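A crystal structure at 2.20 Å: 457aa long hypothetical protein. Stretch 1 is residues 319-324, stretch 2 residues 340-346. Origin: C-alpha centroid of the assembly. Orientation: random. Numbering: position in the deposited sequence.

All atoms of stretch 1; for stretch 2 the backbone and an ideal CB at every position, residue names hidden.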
# COMPACT_ATOMS: atom_id res chain seq x y z
N LYS A 319 16.46 -6.19 -17.03
CA LYS A 319 17.63 -7.03 -16.77
C LYS A 319 18.68 -6.32 -15.92
O LYS A 319 18.81 -5.10 -15.97
CB LYS A 319 18.24 -7.47 -18.10
CG LYS A 319 17.30 -8.26 -19.00
CD LYS A 319 16.90 -9.58 -18.36
CE LYS A 319 16.11 -10.45 -19.35
NZ LYS A 319 15.66 -11.75 -18.76
N LEU A 320 19.43 -7.10 -15.14
CA LEU A 320 20.48 -6.56 -14.28
C LEU A 320 21.75 -6.30 -15.08
O LEU A 320 22.19 -7.15 -15.85
CB LEU A 320 20.80 -7.53 -13.14
CG LEU A 320 19.74 -7.67 -12.04
CD1 LEU A 320 20.10 -8.83 -11.12
CD2 LEU A 320 19.66 -6.36 -11.25
N ALA A 321 22.33 -5.12 -14.89
CA ALA A 321 23.55 -4.76 -15.60
C ALA A 321 24.77 -5.52 -15.08
O ALA A 321 24.75 -6.08 -13.99
CB ALA A 321 23.79 -3.25 -15.49
N THR A 322 25.83 -5.55 -15.90
CA THR A 322 27.07 -6.21 -15.50
C THR A 322 28.03 -5.07 -15.26
O THR A 322 28.30 -4.28 -16.17
CB THR A 322 27.64 -7.12 -16.62
OG1 THR A 322 26.69 -8.13 -16.96
CG2 THR A 322 28.93 -7.79 -16.14
N LEU A 323 28.53 -4.96 -14.03
CA LEU A 323 29.43 -3.88 -13.66
C LEU A 323 30.86 -4.08 -14.16
O LEU A 323 31.25 -5.19 -14.53
CB LEU A 323 29.45 -3.73 -12.14
CG LEU A 323 28.08 -3.64 -11.45
CD1 LEU A 323 28.27 -3.44 -9.96
CD2 LEU A 323 27.26 -2.51 -12.06
N GLU A 324 31.64 -2.99 -14.19
CA GLU A 324 33.04 -3.07 -14.61
C GLU A 324 33.87 -3.49 -13.40
O GLU A 324 33.48 -3.22 -12.26
CB GLU A 324 33.53 -1.72 -15.15
CG GLU A 324 33.02 -1.40 -16.54
CD GLU A 324 33.84 -0.34 -17.26
OE1 GLU A 324 34.04 0.75 -16.68
OE2 GLU A 324 34.28 -0.60 -18.40
N UNK A 340 27.85 -7.76 -1.04
CA UNK A 340 27.78 -8.21 -2.42
C UNK A 340 28.04 -7.05 -3.39
O UNK A 340 27.42 -6.00 -3.33
CB UNK A 340 26.42 -8.84 -2.70
N UNK A 341 29.04 -7.27 -4.27
CA UNK A 341 29.42 -6.21 -5.20
C UNK A 341 29.23 -6.64 -6.66
O UNK A 341 29.80 -6.08 -7.59
CB UNK A 341 30.87 -5.80 -4.96
N UNK A 342 28.42 -7.70 -6.85
CA UNK A 342 28.10 -8.12 -8.21
C UNK A 342 26.93 -7.30 -8.77
O UNK A 342 26.74 -6.14 -8.46
CB UNK A 342 27.77 -9.61 -8.24
N UNK A 343 26.15 -7.96 -9.66
CA UNK A 343 25.03 -7.29 -10.31
C UNK A 343 24.21 -6.42 -9.35
O UNK A 343 23.95 -5.24 -9.61
CB UNK A 343 24.12 -8.33 -10.96
N UNK A 344 23.71 -7.05 -8.26
CA UNK A 344 23.09 -6.32 -7.17
C UNK A 344 24.11 -6.00 -6.07
O UNK A 344 24.79 -6.87 -5.54
CB UNK A 344 21.92 -7.12 -6.60
N UNK A 345 24.22 -4.70 -5.75
CA UNK A 345 25.20 -4.29 -4.73
C UNK A 345 24.59 -4.25 -3.33
O UNK A 345 23.78 -3.40 -3.00
CB UNK A 345 25.78 -2.92 -5.08
N UNK A 346 24.97 -5.23 -2.50
CA UNK A 346 24.37 -5.27 -1.17
C UNK A 346 25.31 -4.76 -0.09
O UNK A 346 26.02 -5.51 0.57
CB UNK A 346 23.93 -6.70 -0.84

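Stretch 2 turns back on itself, and the outside of the turn meets Leu320 to Leu323 of stretch 1. At position 340 the ideal CB has nothing of stretch 1 within 5.5 Å, so stretch 1 sets no preference and almost any side chain would do. The residue is Ala340, whose backbone pairs with that of 346: the N of 346 donates to O of Ala340 at 2.7 Å, and a weak bond runs from N of Ala340 to O of 346.

Position 341 points sideways, again with an empty neighbourhood. It is Val341. Its contribution to the contact comes from the backbone: its O lies 3.9 Å from CD1 of Leu323.

At position 342 CA-to-CB points away from stretch 1, toward open space where a polar or charged chain would be at ease. Lys342 has chi1 p and the remaining chi angles t, an extended chain that reaches no atom of stretch 1 closely. Its backbone O, however, is 3.4 Å from CD1 of Leu323, so this leucine packs against the peptide backbone of the turn.

Position 343 is the nearest to stretch 1, its CA 5.7 Å from CA of Thr322. The ideal CB lies 3.8 Å from O of Ala321 and 4.1 Å from CB of Leu320, which offers a carbonyl beside an aliphatic surface. A compact side chain would fit, whether small and apolar or short and polar; phi/psi of -44/-56 are ordinary for a non-glycine residue. Asn343 meets both features. Its CB packs 4.1 Å from CD1 of Leu320, while chi1 in m carries the amide along stretch 1, with ND2 3.8 Å from CA of Thr322. ND2 also comes within 2.9 Å of O of Ala321, but the angle is poor and this is not a hydrogen bond.

Position 344 has its CB directed away, 5.2 Å from CD1 of Leu320. Phi of -93 lies toward the edge of what a proline ring tolerates, and many other residues would also suit. Pro344 fills the place; having no amide hydrogen, it cannot donate a backbone hydrogen bond here.

Position 345 points sideways with no atom of stretch 1 near its CB, but Leu323 extends in its direction, so a branched aliphatic chain could reach it. Val345, chi1 t, does so: CG2 lies 4.0 Å from CD1 of Leu323, an apolar contact.

Position 346 is out of reach, leaving the choice open. Asp346 makes no contact with stretch 1.

Stretch 2, residues 340-346: AVKNPVD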
# COMPACT_ATOMS: atom_id res chain seq x y z
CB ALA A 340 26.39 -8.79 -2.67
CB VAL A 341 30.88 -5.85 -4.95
CG1 VAL A 341 31.05 -5.33 -3.52
CG2 VAL A 341 31.76 -7.07 -5.14
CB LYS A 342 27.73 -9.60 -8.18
CG LYS A 342 26.92 -9.97 -6.94
CD LYS A 342 26.19 -11.31 -7.09
CE LYS A 342 25.00 -11.45 -6.13
NZ LYS A 342 24.07 -12.45 -6.65
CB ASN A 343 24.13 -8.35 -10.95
CG ASN A 343 24.84 -8.98 -12.12
OD1 ASN A 343 24.43 -10.01 -12.65
ND2 ASN A 343 25.94 -8.33 -12.54
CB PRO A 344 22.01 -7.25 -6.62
CG PRO A 344 22.44 -8.69 -6.90
CD PRO A 344 23.63 -8.48 -7.98
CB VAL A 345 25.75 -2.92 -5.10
CG1 VAL A 345 26.67 -2.41 -4.00
CG2 VAL A 345 26.53 -3.00 -6.40
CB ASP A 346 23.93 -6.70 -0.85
CG ASP A 346 23.22 -6.70 0.49
OD1 ASP A 346 22.87 -7.78 0.96
OD2 ASP A 346 23.07 -5.63 1.07
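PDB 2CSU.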